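PDB 4WVR: down syndrome cell adhesion molecule, isoform AK from Drosophila melanogaster, which probably mediates cell adhesion by homophilic recognition through its immunoglobulin domains, the seventh among them. Local coordinates for residues 37-50 with 57-69. Sequence-based numbering, arbitrary orientation.
Sequences VPITIKWTLNSRPI and ITILKLSPKTSVL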
loop_
_atom_site.group_PDB
_atom_site.type_symbol
_atom_site.label_atom_id
_atom_site.label_comp_id
_atom_site.label_asym_id
_atom_site.label_seq_id
_atom_site.Cartn_x
_atom_site.Cartn_y
_atom_site.Cartn_z
ATOM N N VAL A 37 -10.383 5.208 17.650
ATOM C CA VAL A 37 -9.718 6.418 17.187
ATOM C C VAL A 37 -9.759 7.474 18.292
ATOM O O VAL A 37 -10.666 7.458 19.126
ATOM C CB VAL A 37 -10.374 6.958 15.899
ATOM C CG1 VAL A 37 -10.053 6.046 14.724
ATOM C CG2 VAL A 37 -11.877 7.098 16.085
ATOM N N PRO A 38 -8.776 8.395 18.317
ATOM C CA PRO A 38 -7.650 8.546 17.384
ATOM C C PRO A 38 -6.525 7.541 17.614
ATOM O O PRO A 38 -6.310 7.085 18.737
ATOM C CB PRO A 38 -7.160 9.968 17.667
ATOM C CG PRO A 38 -7.463 10.165 19.108
ATOM C CD PRO A 38 -8.764 9.445 19.352
ATOM N N ILE A 39 -5.814 7.208 16.542
ATOM C CA ILE A 39 -4.707 6.265 16.610
ATOM C C ILE A 39 -3.456 6.889 16.013
ATOM O O ILE A 39 -3.491 7.421 14.903
ATOM C CB ILE A 39 -5.032 4.955 15.863
ATOM C CG1 ILE A 39 -6.272 4.290 16.461
ATOM C CG2 ILE A 39 -3.848 4.001 15.909
ATOM C CD1 ILE A 39 -6.787 3.121 15.655
ATOM N N THR A 40 -2.355 6.834 16.755
ATOM C CA THR A 40 -1.078 7.310 16.247
ATOM C C THR A 40 -0.356 6.170 15.541
ATOM O O THR A 40 -0.224 5.077 16.090
ATOM C CB THR A 40 -0.187 7.875 17.371
ATOM O OG1 THR A 40 -0.804 9.041 17.928
ATOM C CG2 THR A 40 1.183 8.257 16.829
ATOM N N ILE A 41 0.095 6.420 14.318
ATOM C CA ILE A 41 0.774 5.388 13.547
ATOM C C ILE A 41 2.150 5.865 13.112
ATOM O O ILE A 41 2.275 6.841 12.373
ATOM C CB ILE A 41 -0.043 4.977 12.308
ATOM C CG1 ILE A 41 -1.465 4.584 12.713
ATOM C CG2 ILE A 41 0.634 3.828 11.598
ATOM C CD1 ILE A 41 -2.357 4.220 11.548
ATOM N N LYS A 42 3.185 5.176 13.580
ATOM C CA LYS A 42 4.552 5.583 13.288
ATOM C C LYS A 42 5.398 4.405 12.829
ATOM O O LYS A 42 5.018 3.247 13.001
ATOM C CB LYS A 42 5.185 6.236 14.514
ATOM C CG LYS A 42 5.141 5.371 15.751
ATOM C CD LYS A 42 5.669 6.126 16.957
ATOM C CE LYS A 42 5.653 5.255 18.198
ATOM N NZ LYS A 42 6.168 5.998 19.378
ATOM N N TRP A 43 6.553 4.711 12.248
ATOM C CA TRP A 43 7.398 3.694 11.645
ATOM C C TRP A 43 8.815 3.705 12.206
ATOM O O TRP A 43 9.334 4.750 12.603
ATOM C CB TRP A 43 7.455 3.887 10.128
ATOM C CG TRP A 43 6.148 3.684 9.420
ATOM C CD1 TRP A 43 5.142 4.596 9.272
ATOM C CD2 TRP A 43 5.717 2.499 8.742
ATOM N NE1 TRP A 43 4.109 4.050 8.551
ATOM C CE2 TRP A 43 4.437 2.762 8.212
ATOM C CE3 TRP A 43 6.284 1.236 8.537
ATOM C CZ2 TRP A 43 3.717 1.812 7.490
ATOM C CZ3 TRP A 43 5.567 0.291 7.814
ATOM C CH2 TRP A 43 4.297 0.585 7.303
ATOM N N THR A 44 9.439 2.532 12.234
ATOM C CA THR A 44 10.865 2.437 12.519
ATOM C C THR A 44 11.557 1.559 11.482
ATOM O O THR A 44 10.947 0.657 10.905
ATOM C CB THR A 44 11.144 1.874 13.935
ATOM O OG1 THR A 44 10.579 0.562 14.058
ATOM C CG2 THR A 44 10.553 2.779 15.000
ATOM N N LEU A 45 12.825 1.854 11.227
ATOM C CA LEU A 45 13.670 1.004 10.401
ATOM C C LEU A 45 14.865 0.569 11.231
ATOM O O LEU A 45 15.715 1.391 11.570
ATOM C CB LEU A 45 14.135 1.737 9.142
ATOM C CG LEU A 45 15.191 1.014 8.303
ATOM C CD1 LEU A 45 14.677 -0.347 7.849
ATOM C CD2 LEU A 45 15.613 1.860 7.109
ATOM N N ASN A 46 14.921 -0.719 11.560
ATOM C CA ASN A 46 15.928 -1.241 12.480
ATOM C C ASN A 46 15.922 -0.458 13.789
ATOM O O ASN A 46 16.959 0.034 14.238
ATOM C CB ASN A 46 17.315 -1.211 11.838
ATOM C CG ASN A 46 17.373 -2.014 10.557
ATOM O OD1 ASN A 46 16.898 -3.146 10.499
ATOM N ND2 ASN A 46 17.944 -1.426 9.516
ATOM N N SER A 47 14.723 -0.323 14.354
ATOM C CA SER A 47 14.482 0.265 15.674
ATOM C C SER A 47 14.643 1.785 15.748
ATOM O O SER A 47 14.291 2.386 16.760
ATOM C CB SER A 47 15.389 -0.392 16.721
ATOM O OG SER A 47 15.188 -1.794 16.749
ATOM N N ARG A 48 15.155 2.417 14.696
ATOM C CA ARG A 48 15.262 3.874 14.713
ATOM C C ARG A 48 14.099 4.514 13.944
ATOM O O ARG A 48 13.756 4.087 12.836
ATOM C CB ARG A 48 16.610 4.339 14.150
ATOM C CG ARG A 48 16.807 4.081 12.670
ATOM C CD ARG A 48 18.185 4.502 12.193
ATOM N NE ARG A 48 18.341 4.296 10.755
ATOM C CZ ARG A 48 18.674 3.136 10.198
ATOM N NH1 ARG A 48 18.888 2.068 10.957
ATOM N NH2 ARG A 48 18.793 3.040 8.881
ATOM N N PRO A 49 13.478 5.536 14.548
ATOM C CA PRO A 49 12.282 6.196 14.010
ATOM C C PRO A 49 12.483 6.778 12.615
ATOM O O PRO A 49 13.552 7.307 12.307
ATOM C CB PRO A 49 12.015 7.313 15.024
ATOM C CG PRO A 49 12.648 6.833 16.285
ATOM C CD PRO A 49 13.877 6.101 15.849
ATOM N N ILE A 50 11.455 6.663 11.780
ATOM C CA ILE A 50 11.473 7.241 10.447
ATOM C C ILE A 50 10.436 8.343 10.340
ATOM O O ILE A 50 9.311 8.188 10.808
ATOM C CB ILE A 50 11.165 6.205 9.347
ATOM C CG1 ILE A 50 11.730 4.831 9.695
ATOM C CG2 ILE A 50 11.680 6.689 7.996
ATOM C CD1 ILE A 50 11.247 3.757 8.746
ATOM N N ILE A 57 12.520 7.828 2.189
ATOM C CA ILE A 57 11.346 7.015 2.486
ATOM C C ILE A 57 10.102 7.876 2.679
ATOM O O ILE A 57 10.072 8.744 3.555
ATOM C CB ILE A 57 11.555 6.167 3.754
ATOM C CG1 ILE A 57 12.744 5.222 3.572
ATOM C CG2 ILE A 57 10.289 5.389 4.093
ATOM C CD1 ILE A 57 13.100 4.455 4.828
ATOM N N THR A 58 9.078 7.637 1.864
ATOM C CA THR A 58 7.818 8.363 1.994
ATOM C C THR A 58 6.909 7.721 3.041
ATOM O O THR A 58 6.718 6.507 3.053
ATOM C CB THR A 58 7.058 8.433 0.649
ATOM O OG1 THR A 58 7.878 9.072 -0.341
ATOM C CG2 THR A 58 5.763 9.214 0.808
ATOM N N ILE A 59 6.357 8.549 3.921
ATOM C CA ILE A 59 5.404 8.094 4.924
ATOM C C ILE A 59 4.195 9.025 4.934
ATOM O O ILE A 59 4.348 10.239 5.059
ATOM C CB ILE A 59 6.037 8.052 6.328
ATOM C CG1 ILE A 59 7.152 7.003 6.378
ATOM C CG2 ILE A 59 4.985 7.771 7.387
ATOM C CD1 ILE A 59 7.877 6.941 7.702
ATOM N N LEU A 60 2.999 8.464 4.796
ATOM C CA LEU A 60 1.788 9.280 4.773
ATOM C C LEU A 60 0.632 8.640 5.531
ATOM O O LEU A 60 0.269 7.488 5.280
ATOM C CB LEU A 60 1.354 9.558 3.330
ATOM C CG LEU A 60 0.040 10.334 3.202
ATOM C CD1 LEU A 60 0.216 11.757 3.710
ATOM C CD2 LEU A 60 -0.464 10.330 1.765
ATOM N N LYS A 61 0.049 9.394 6.458
ATOM C CA LYS A 61 -1.181 8.962 7.106
ATOM C C LYS A 61 -2.356 9.151 6.155
ATOM O O LYS A 61 -2.834 10.265 5.955
ATOM C CB LYS A 61 -1.422 9.724 8.409
ATOM C CG LYS A 61 -2.489 9.086 9.284
ATOM C CD LYS A 61 -1.916 8.625 10.610
ATOM C CE LYS A 61 -3.014 8.177 11.571
ATOM N NZ LYS A 61 -3.800 9.316 12.116
ATOM N N LEU A 62 -2.818 8.047 5.583
ATOM C CA LEU A 62 -3.824 8.077 4.530
ATOM C C LEU A 62 -5.233 8.278 5.084
ATOM O O LEU A 62 -6.101 8.850 4.424
ATOM C CB LEU A 62 -3.759 6.780 3.723
ATOM C CG LEU A 62 -4.606 6.701 2.454
ATOM C CD1 LEU A 62 -4.160 7.758 1.464
ATOM C CD2 LEU A 62 -4.527 5.313 1.838
ATOM N N SER A 63 -5.454 7.799 6.302
ATOM C CA SER A 63 -6.765 7.862 6.931
ATOM C C SER A 63 -6.559 7.736 8.437
ATOM O O SER A 63 -5.425 7.557 8.881
ATOM C CB SER A 63 -7.674 6.755 6.394
ATOM O OG SER A 63 -7.373 5.517 7.011
ATOM N N PRO A 64 -7.638 7.844 9.235
ATOM C CA PRO A 64 -7.427 7.653 10.677
ATOM C C PRO A 64 -6.908 6.268 11.067
ATOM O O PRO A 64 -6.436 6.111 12.193
ATOM C CB PRO A 64 -8.826 7.888 11.274
ATOM C CG PRO A 64 -9.773 7.876 10.113
ATOM C CD PRO A 64 -8.984 8.374 8.954
ATOM N N LYS A 65 -6.978 5.292 10.163
ATOM C CA LYS A 65 -6.555 3.933 10.491
ATOM C C LYS A 65 -5.579 3.317 9.488
ATOM O O LYS A 65 -5.370 2.100 9.489
ATOM C CB LYS A 65 -7.775 3.019 10.620
ATOM C CG LYS A 65 -8.619 3.282 11.856
ATOM C CD LYS A 65 -9.565 2.125 12.121
ATOM C CE LYS A 65 -10.260 2.277 13.461
ATOM N NZ LYS A 65 -11.011 1.047 13.835
ATOM N N THR A 66 -4.976 4.140 8.639
ATOM C CA THR A 66 -4.057 3.614 7.637
ATOM C C THR A 66 -2.873 4.540 7.392
ATOM O O THR A 66 -3.044 5.746 7.189
ATOM C CB THR A 66 -4.779 3.358 6.301
ATOM O OG1 THR A 66 -5.794 2.363 6.494
ATOM C CG2 THR A 66 -3.798 2.871 5.241
ATOM N N SER A 67 -1.671 3.972 7.427
ATOM C CA SER A 67 -0.471 4.710 7.065
ATOM C C SER A 67 0.261 3.981 5.946
ATOM O O SER A 67 0.406 2.759 5.986
ATOM C CB SER A 67 0.447 4.888 8.274
ATOM O OG SER A 67 1.660 5.527 7.906
ATOM N N VAL A 68 0.719 4.738 4.954
ATOM C CA VAL A 68 1.385 4.164 3.785
ATOM C C VAL A 68 2.871 4.497 3.741
ATOM O O VAL A 68 3.261 5.659 3.860
ATOM C CB VAL A 68 0.753 4.665 2.479
ATOM C CG1 VAL A 68 1.308 3.883 1.297
ATOM C CG2 VAL A 68 -0.759 4.547 2.546
ATOM N N LEU A 69 3.700 3.477 3.554
ATOM C CA LEU A 69 5.134 3.685 3.413
ATOM C C LEU A 69 5.544 3.356 1.982
ATOM O O LEU A 69 5.137 2.334 1.435
ATOM C CB LEU A 69 5.911 2.832 4.421
ATOM C CG LEU A 69 7.434 3.007 4.494
ATOM C CD1 LEU A 69 7.925 2.810 5.914
ATOM C CD2 LEU A 69 8.142 2.036 3.551
HETATM O O HOH W 1 -6.676 8.128 14.052
HETATM O O HOH W 2 1.619 7.656 9.463
#
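Trp43 points its indole N-H at Ser67: NE1 reaches OG at 2.9 Å, nearly straight at 176° and in the ring plane. With OG anti to the backbone N (chi1 176°), Ser67 holds its oxygen where it meets both the indole and a water, which donates to Ile41 O at 3.1 Å. A second water bridges Ile39 N and Pro64 O nearer the turn from Ser63 to Thr66. There Lys61, its chain bent at chi2 and chi4, brings NZ to 3.4 Å from Ile39 O, a weak hydrogen bond.

The apolar contacts centre on the same indole. Leu69 lays CD1 over one face, 3.8 Å from the centroid of the six-membered ring, a CH-pi contact, while Ile59 CG2 approaches CD1 of Trp43 obliquely. Ile59 extends its CD1 to Ile50 CB at 3.7 Å, the two side chains roughly perpendicular. Toward the turn, Ile41 CG2 presses tightly on Ser67 CB at 3.5 Å. Replacing Trp43 with an alanine would probably leave Ser67 OG without its N-H donor and open a gap beside Leu69 and Ile59.

Strand 40-45 of one sheet thus faces the hairpin of strands 57-63 and 66-71 in the other, joined through side chains and waters. Trp43 also packs on Cys84, disulfide-bonded to Cys30: the tryptophan-and-disulfide core typical of the immunoglobulin beta-sandwich.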